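Local coordinates for protein dihydropyrimidinase (Brevibacillus agri, PDB 3SFW) that hydrolyses the cyclic amide bond of dihydropyrimidines, probably by a water-derived nucleophile activated at a two-zinc centre inside an amidohydrolase TIM barrel, at residues I55-H60 / Y260-P265; Q234-H239 / A373-M378; S302-K305 / T311-S314. All coordinates share one frame; numbering follows the deposited sequence.

Contact 1 of 3, residues I55-H60 / Y260-P265. With ZN (zinc ion), chain F.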
loop_
_atom_site.group_PDB
_atom_site.type_symbol
_atom_site.label_atom_id
_atom_site.label_comp_id
_atom_site.label_asym_id
_atom_site.label_seq_id
_atom_site.Cartn_x
_atom_site.Cartn_y
_atom_site.Cartn_z
ATOM N N ILE A 55 33.731 1.901 2.768
ATOM C CA ILE A 55 33.767 0.497 3.219
ATOM C C ILE A 55 32.813 -0.219 2.306
ATOM O O ILE A 55 31.652 0.172 2.188
ATOM C CB ILE A 55 33.262 0.354 4.673
ATOM C CG1 ILE A 55 34.147 1.203 5.614
ATOM C CG2 ILE A 55 33.244 -1.153 5.094
ATOM C CD1 ILE A 55 33.591 1.252 7.046
ATOM N N ASP A 56 33.343 -1.147 1.500
ATOM C CA ASP A 56 32.528 -1.870 0.539
ATOM C C ASP A 56 32.115 -3.207 1.107
ATOM O O ASP A 56 32.956 -4.060 1.312
ATOM C CB ASP A 56 33.346 -2.130 -0.743
ATOM C CG ASP A 56 32.488 -2.674 -1.899
ATOM O OD1 ASP A 56 31.369 -3.167 -1.680
ATOM O OD2 ASP A 56 32.961 -2.613 -3.060
ATOM N N PRO A 57 30.840 -3.347 1.489
ATOM C CA PRO A 57 30.426 -4.569 2.162
ATOM C C PRO A 57 30.138 -5.718 1.185
ATOM O O PRO A 57 29.516 -6.712 1.593
ATOM C CB PRO A 57 29.096 -4.182 2.814
ATOM C CG PRO A 57 28.505 -3.109 1.868
ATOM C CD PRO A 57 29.771 -2.321 1.461
ATOM N N HIS A 58 30.466 -5.553 -0.091
ATOM C CA HIS A 58 29.989 -6.536 -1.063
ATOM C C HIS A 58 31.039 -6.854 -2.128
ATOM O O HIS A 58 31.025 -6.293 -3.228
ATOM C CB HIS A 58 28.658 -6.085 -1.683
ATOM C CG HIS A 58 27.923 -7.180 -2.406
ATOM N ND1 HIS A 58 26.545 -7.203 -2.507
ATOM C CD2 HIS A 58 28.368 -8.326 -2.988
ATOM C CE1 HIS A 58 26.174 -8.306 -3.144
ATOM N NE2 HIS A 58 27.263 -9.002 -3.440
ATOM N N THR A 59 32.002 -7.723 -1.772
ATOM C CA THR A 59 33.076 -8.065 -2.743
ATOM C C THR A 59 33.229 -9.579 -2.878
ATOM O O THR A 59 32.834 -10.330 -1.987
ATOM C CB THR A 59 34.436 -7.436 -2.372
ATOM O OG1 THR A 59 34.933 -7.997 -1.143
ATOM C CG2 THR A 59 34.253 -5.887 -2.125
ATOM N N HIS A 60 33.760 -10.005 -4.022
ATOM C CA HIS A 60 33.982 -11.413 -4.327
ATOM C C HIS A 60 35.379 -11.572 -4.948
ATOM O O HIS A 60 35.515 -11.824 -6.168
ATOM C CB HIS A 60 32.919 -11.921 -5.326
ATOM C CG HIS A 60 31.518 -11.820 -4.805
ATOM N ND1 HIS A 60 31.008 -12.716 -3.887
ATOM C CD2 HIS A 60 30.545 -10.908 -5.033
ATOM C CE1 HIS A 60 29.747 -12.401 -3.623
ATOM N NE2 HIS A 60 29.452 -11.285 -4.285
ATOM N N TYR A 260 17.016 -4.006 6.266
ATOM C CA TYR A 260 17.915 -3.011 5.654
ATOM C C TYR A 260 18.167 -3.403 4.226
ATOM O O TYR A 260 18.013 -4.561 3.874
ATOM C CB TYR A 260 19.292 -3.023 6.386
ATOM C CG TYR A 260 19.086 -2.829 7.868
ATOM C CD1 TYR A 260 19.046 -3.928 8.726
ATOM C CD2 TYR A 260 18.749 -1.584 8.384
ATOM C CE1 TYR A 260 18.742 -3.792 10.075
ATOM C CE2 TYR A 260 18.498 -1.433 9.751
ATOM C CZ TYR A 260 18.507 -2.559 10.584
ATOM O OH TYR A 260 18.259 -2.440 11.936
ATOM N N GLY A 261 18.523 -2.413 3.389
ATOM C CA GLY A 261 18.794 -2.682 1.966
ATOM C C GLY A 261 20.024 -1.969 1.434
ATOM O O GLY A 261 20.348 -0.837 1.833
ATOM N N GLU A 262 20.676 -2.644 0.483
ATOM C CA GLU A 262 21.865 -2.161 -0.185
ATOM C C GLU A 262 21.510 -1.972 -1.661
ATOM O O GLU A 262 20.754 -2.772 -2.219
ATOM C CB GLU A 262 22.883 -3.300 -0.124
ATOM C CG GLU A 262 24.217 -3.053 -0.823
ATOM C CD GLU A 262 25.013 -4.373 -0.826
ATOM O OE1 GLU A 262 24.833 -5.180 -1.788
ATOM O OE2 GLU A 262 25.730 -4.622 0.172
ATOM N N THR A 263 22.121 -0.977 -2.333
ATOM C CA THR A 263 22.123 -1.057 -3.817
ATOM C C THR A 263 23.556 -0.863 -4.319
ATOM O O THR A 263 24.501 -0.876 -3.502
ATOM C CB THR A 263 21.081 -0.134 -4.459
ATOM O OG1 THR A 263 20.926 -0.483 -5.859
ATOM C CG2 THR A 263 21.496 1.344 -4.278
ATOM N N CYS A 264 23.744 -0.829 -5.636
ATOM C CA CYS A 264 25.078 -0.895 -6.218
ATOM C C CYS A 264 25.119 0.102 -7.367
ATOM O O CYS A 264 24.067 0.369 -7.982
ATOM C CB CYS A 264 25.351 -2.298 -6.786
ATOM S SG CYS A 264 25.086 -3.676 -5.602
ATOM N N PRO A 265 26.326 0.594 -7.723
ATOM C CA PRO A 265 26.401 1.633 -8.737
ATOM C C PRO A 265 25.794 1.177 -10.067
ATOM O O PRO A 265 25.190 1.986 -10.770
ATOM C CB PRO A 265 27.904 1.849 -8.914
ATOM C CG PRO A 265 28.510 1.438 -7.589
ATOM C CD PRO A 265 27.632 0.310 -7.098
HETATM ZN ZN ZN F . 27.450 -10.738 -4.680
HETATM O O HOH W 1 26.639 -6.984 1.359
#
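Glu262 reaches across the inside of the amidohydrolase barrel, from strand 258-263 to the His58-x-His60 metal motif at the end of strand 49-59, and holds the ring of His58. The backbones stay apart, with the CA atoms of Pro57 and Glu262 9.2 Å from each other, so side chains bridge the gap. The imidazole of His58 can be followed outward. Its CB sits beside the carboxylate, 3.8 Å from Glu262 OE2. CG stands anti to the backbone N (chi1 -165°), which swings the ring toward the opposing strand. His58 ND1 gives its hydrogen to Glu262 OE1 over 2.7 Å in a nearly straight bond, 171° at the hydrogen. The acceptor lies in the ring plane and is met on its syn side, although ring and carboxylate planes are turned 48° apart. At the far end of the ring NE2 binds one zinc ion at 2.1 Å. A donor bond to a carboxylate on one nitrogen would be expected to fix the ring's rotation and enrich the electron density of the other, metal-bound one. Glu262 itself is gripped further: OE1 also accepts from the backbone N of His239, and OE2 is hydrogen-bonded to Tyr236 OH. OE2 passes Pro57 CG at 3.6 Å. Replacing Glu262 by an alanine would remove the carboxylate and would probably leave His58 ND1, His239 N and Tyr236 OH without this partner, the zinc-bound ring being freer to turn. Before the histidine, Asp56 OD1 accepts from His58 N in an Asx turn, met from above its carboxylate plane. His60 NE2, Asp315 and the carboxylated Lys150, shared by both zinc ions, bind the same metal. A water adds an indirect link, lying 2.8 Å from Glu262 OE2 and 2.9 Å from Pro57 O.

Contact 2 of 3, residues Q234-H239 / A373-M378. With ZN (zinc ion), chain D.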
loop_
_atom_site.group_PDB
_atom_site.type_symbol
_atom_site.label_atom_id
_atom_site.label_comp_id
_atom_site.label_asym_id
_atom_site.label_seq_id
_atom_site.Cartn_x
_atom_site.Cartn_y
_atom_site.Cartn_z
ATOM N N GLN A 234 16.997 -9.898 11.967
ATOM C CA GLN A 234 17.382 -8.684 11.218
ATOM C C GLN A 234 17.933 -9.091 9.853
ATOM O O GLN A 234 18.666 -10.072 9.752
ATOM C CB GLN A 234 18.415 -7.845 11.985
ATOM C CG GLN A 234 19.594 -8.681 12.615
ATOM C CD GLN A 234 19.306 -9.050 14.096
ATOM O OE1 GLN A 234 18.431 -8.471 14.744
ATOM N NE2 GLN A 234 20.014 -10.056 14.609
ATOM N N LEU A 235 17.526 -8.368 8.797
ATOM C CA LEU A 235 17.741 -8.814 7.425
ATOM C C LEU A 235 18.417 -7.700 6.669
ATOM O O LEU A 235 18.072 -6.527 6.851
ATOM C CB LEU A 235 16.378 -9.096 6.734
ATOM C CG LEU A 235 16.486 -9.555 5.254
ATOM C CD1 LEU A 235 16.998 -11.051 5.237
ATOM C CD2 LEU A 235 15.088 -9.515 4.627
ATOM N N TYR A 236 19.367 -8.063 5.814
ATOM C CA TYR A 236 20.016 -7.108 4.920
ATOM C C TYR A 236 19.910 -7.639 3.491
ATOM O O TYR A 236 20.401 -8.683 3.181
ATOM C CB TYR A 236 21.471 -6.941 5.352
ATOM C CG TYR A 236 22.309 -6.000 4.509
ATOM C CD1 TYR A 236 22.863 -6.427 3.292
ATOM C CD2 TYR A 236 22.718 -4.758 5.032
ATOM C CE1 TYR A 236 23.765 -5.605 2.572
ATOM C CE2 TYR A 236 23.574 -3.912 4.324
ATOM C CZ TYR A 236 24.083 -4.331 3.098
ATOM O OH TYR A 236 25.062 -3.577 2.479
ATOM N N VAL A 237 19.149 -6.949 2.664
ATOM C CA VAL A 237 18.923 -7.388 1.301
ATOM C C VAL A 237 20.029 -6.811 0.425
ATOM O O VAL A 237 20.113 -5.583 0.247
ATOM C CB VAL A 237 17.546 -6.902 0.764
ATOM C CG1 VAL A 237 17.291 -7.534 -0.659
ATOM C CG2 VAL A 237 16.400 -7.272 1.757
ATOM N N VAL A 238 20.868 -7.672 -0.174
ATOM C CA VAL A 238 22.009 -7.142 -0.952
ATOM C C VAL A 238 21.488 -6.792 -2.364
ATOM O O VAL A 238 20.411 -7.240 -2.758
ATOM C CB VAL A 238 23.194 -8.160 -1.109
ATOM C CG1 VAL A 238 23.681 -8.660 0.277
ATOM C CG2 VAL A 238 22.766 -9.377 -1.962
ATOM N N HIS A 239 22.236 -5.932 -3.051
ATOM C CA HIS A 239 21.911 -5.505 -4.424
ATOM C C HIS A 239 20.410 -5.447 -4.715
ATOM O O HIS A 239 19.935 -6.132 -5.614
ATOM C CB HIS A 239 22.679 -6.330 -5.524
ATOM C CG HIS A 239 22.602 -7.838 -5.387
ATOM N ND1 HIS A 239 21.411 -8.525 -5.210
ATOM C CD2 HIS A 239 23.568 -8.786 -5.546
ATOM C CE1 HIS A 239 21.664 -9.835 -5.199
ATOM N NE2 HIS A 239 22.961 -10.009 -5.420
ATOM N N ALA A 373 29.700 0.564 8.243
ATOM C CA ALA A 373 30.428 0.118 9.455
ATOM C C ALA A 373 29.445 -0.271 10.561
ATOM O O ALA A 373 29.646 -1.238 11.281
ATOM C CB ALA A 373 31.377 1.250 9.977
ATOM N N LYS A 374 28.389 0.510 10.703
ATOM C CA LYS A 374 27.446 0.287 11.775
ATOM C C LYS A 374 26.645 -1.053 11.597
ATOM O O LYS A 374 26.539 -1.869 12.524
ATOM C CB LYS A 374 26.502 1.485 11.838
ATOM C CG LYS A 374 27.201 2.714 12.480
ATOM C CD LYS A 374 26.363 3.953 12.317
ATOM C CE LYS A 374 26.987 5.105 13.163
ATOM N NZ LYS A 374 26.015 6.222 13.046
ATOM N N LEU A 375 26.195 -1.320 10.378
ATOM C CA LEU A 375 25.402 -2.526 10.133
ATOM C C LEU A 375 26.290 -3.766 10.211
ATOM O O LEU A 375 25.797 -4.841 10.475
ATOM C CB LEU A 375 24.739 -2.475 8.744
ATOM C CG LEU A 375 23.545 -1.508 8.727
ATOM C CD1 LEU A 375 22.997 -1.283 7.260
ATOM C CD2 LEU A 375 22.447 -2.062 9.655
ATOM N N PHE A 376 27.581 -3.606 9.888
ATOM C CA PHE A 376 28.506 -4.753 9.831
ATOM C C PHE A 376 29.495 -4.819 11.002
ATOM O O PHE A 376 30.403 -5.643 11.011
ATOM C CB PHE A 376 29.222 -4.762 8.467
ATOM C CG PHE A 376 28.283 -5.170 7.358
ATOM C CD1 PHE A 376 27.830 -6.486 7.292
ATOM C CD2 PHE A 376 27.719 -4.218 6.503
ATOM C CE1 PHE A 376 26.878 -6.872 6.323
ATOM C CE2 PHE A 376 26.825 -4.603 5.487
ATOM C CZ PHE A 376 26.330 -5.911 5.449
ATOM N N GLY A 377 29.229 -4.042 12.044
ATOM C CA GLY A 377 29.943 -4.284 13.347
ATOM C C GLY A 377 31.395 -3.823 13.320
ATOM O O GLY A 377 32.278 -4.434 13.955
ATOM N N MET A 378 31.657 -2.747 12.573
ATOM C CA MET A 378 33.033 -2.229 12.406
ATOM C C MET A 378 33.101 -0.806 12.940
ATOM O O MET A 378 34.078 -0.152 12.750
ATOM C CB MET A 378 33.423 -2.182 10.883
ATOM C CG MET A 378 33.471 -3.597 10.216
ATOM S SD MET A 378 33.307 -3.540 8.380
ATOM C CE MET A 378 34.937 -2.980 7.960
HETATM ZN ZN ZN D . 24.263 -11.768 -5.416
HETATM O O HOH W 2 25.553 -13.361 -5.888
HETATM O O HOH W 3 24.661 -11.720 -7.617
#
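An edge-to-face aromatic pair joins barrel strand 234-237 to the C-terminal end of helix 361-376: the edge of Phe376 points at the face of Tyr236. The centroids are 4.9 Å apart and the planes meet at 70°, which identifies the T-shaped geometry. Phe376 CZ stands over the centre of the phenol ring, 3.5 Å above its plane, and the neighbouring Phe376 CE2 comes within 3.5 Å of Tyr236 CE2. With CG of Tyr236 anti to its own backbone nitrogen (chi1 179°), the phenol extends from the strand toward the helix end. Leu375 meets the same ring differently, its CD1 lying near the ring plane at the edge, 4.0 Å from Tyr236 CE2. A Schellman motif closes the C-terminal turn of the helix: Gly377, at positive phi (74°), is the first residue to leave helical phi/psi, Met378 N bonds back to Ala373 O at 2.8 Å, and Gly377 N makes a weak bond to Lys374 O at 3.5 Å. Beyond the stack, Tyr236 OH is hydrogen-bonded to Glu262 OE2 and Thr311 OG1. Three residues along the chain from Tyr236, His239 NE2 binds the second zinc ion at 2.2 Å, alongside two waters, His183 and the carboxylated Lys150.

Contact 3 of 3, residues S302-K305 / T311-S314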
loop_
_atom_site.group_PDB
_atom_site.type_symbol
_atom_site.label_atom_id
_atom_site.label_comp_id
_atom_site.label_asym_id
_atom_site.label_seq_id
_atom_site.Cartn_x
_atom_site.Cartn_y
_atom_site.Cartn_z
ATOM N N SER A 302 15.807 7.649 -4.998
ATOM C CA SER A 302 14.802 8.136 -4.000
ATOM C C SER A 302 14.921 7.362 -2.687
ATOM O O SER A 302 14.771 7.920 -1.604
ATOM C CB SER A 302 13.383 7.943 -4.538
ATOM O OG SER A 302 13.096 8.897 -5.527
ATOM N N ALA A 303 15.120 6.051 -2.793
ATOM C CA ALA A 303 15.139 5.202 -1.605
ATOM C C ALA A 303 16.387 5.517 -0.783
ATOM O O ALA A 303 16.347 5.506 0.450
ATOM C CB ALA A 303 15.123 3.684 -2.029
ATOM N N LEU A 304 17.517 5.761 -1.461
ATOM C CA LEU A 304 18.737 6.214 -0.723
ATOM C C LEU A 304 18.502 7.597 -0.072
ATOM O O LEU A 304 18.809 7.783 1.111
ATOM C CB LEU A 304 19.947 6.309 -1.701
ATOM C CG LEU A 304 20.421 4.929 -2.199
ATOM C CD1 LEU A 304 21.462 5.167 -3.331
ATOM C CD2 LEU A 304 21.151 4.135 -1.058
ATOM N N LYS A 305 17.966 8.544 -0.846
ATOM C CA LYS A 305 17.703 9.890 -0.313
ATOM C C LYS A 305 16.788 9.856 0.924
ATOM O O LYS A 305 17.036 10.533 1.945
ATOM C CB LYS A 305 17.029 10.741 -1.369
ATOM C CG LYS A 305 16.748 12.173 -0.853
ATOM C CD LYS A 305 16.124 13.038 -1.950
ATOM C CE LYS A 305 14.790 12.471 -2.478
ATOM N NZ LYS A 305 14.039 13.517 -3.353
ATOM N N THR A 311 22.773 1.545 2.281
ATOM C CA THR A 311 24.197 1.332 1.910
ATOM C C THR A 311 24.358 1.148 0.397
ATOM O O THR A 311 23.411 0.786 -0.329
ATOM C CB THR A 311 24.800 0.057 2.559
ATOM O OG1 THR A 311 24.047 -1.090 2.084
ATOM C CG2 THR A 311 24.728 0.147 4.098
ATOM N N VAL A 312 25.593 1.365 -0.063
ATOM C CA VAL A 312 25.941 1.012 -1.458
ATOM C C VAL A 312 27.185 0.133 -1.431
ATOM O O VAL A 312 28.236 0.518 -0.881
ATOM C CB VAL A 312 26.213 2.256 -2.321
ATOM C CG1 VAL A 312 26.711 1.809 -3.751
ATOM C CG2 VAL A 312 24.964 3.110 -2.450
ATOM N N GLY A 313 27.053 -1.068 -1.987
ATOM C CA GLY A 313 28.194 -1.946 -2.149
ATOM C C GLY A 313 28.432 -2.132 -3.643
ATOM O O GLY A 313 27.599 -1.724 -4.458
ATOM N N SER A 314 29.553 -2.741 -4.021
ATOM C CA SER A 314 29.861 -2.882 -5.472
ATOM C C SER A 314 29.333 -4.204 -6.065
ATOM O O SER A 314 28.989 -4.232 -7.255
ATOM C CB SER A 314 31.387 -2.805 -5.729
ATOM O OG SER A 314 32.040 -3.843 -5.010
#
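Helix 295-305 and the short strand 311-312 approach with the CA atoms of Leu304 and Thr311 7.8 Å apart, and the chain passes from one to the other through only five residues. This is the return from a barrel helix to the next strand of a beta/alpha barrel, strand 311-312 lying parallel to and beside strand 258-263. One side chain, Leu304, carries the helix's share of the contact. Its CG is anti to the carbonyl carbon (chi1 -69°), which carries it toward the strand, and chi2 of 171° turns Leu304 CD1 and CD2 until both lie 4.2 Å from Val312 CG2, a fork around that methyl. Leu304 CD2 also lies 4.1 Å from Thr311 O. The Leu304 and Val312 side chains cross at about a right angle. CB of Thr311 leaves the strand away from the helix, which therefore meets Val312 CG2 and the carbonyl oxygen of Thr311. Thr311 OG1 is hydrogen-bonded to Tyr236 OH. Thr263, Leu268 and Leu309 also pack on Leu304. Lys305 NZ hydrogen-bonds Gly256 O and Asn258 OD1 of the second subunit. With methyls meeting a methyl and a carbonyl oxygen, the Leu304 contact rests on dispersion and burial, without a directional polar bond.

In the fold
Contacts 1 and 2 lie nearest the metals and share a polar network. Their centres are 9 Å apart, and the Tyr236 OH to Glu262 OE2 distance of 2.6 Å ties the aromatic stack of contact 2 to the carboxylate holding His58 in contact 1. Contact 3 joins this network through Thr311 OG1, 2.7 Å from Tyr236 OH. A separate link runs from contact 3 to strand 49-59, where Ser314 OG lies 2.5 Å from Asp56 OD2. Contact 1 supplies His58 and His60 to one zinc ion and contact 2 supplies His239 to the other. Contact 3 packs a helix on the barrel wall, the side chain of Thr311 about 12 Å from a zinc ion, but its strand runs on to the ligand Asp315.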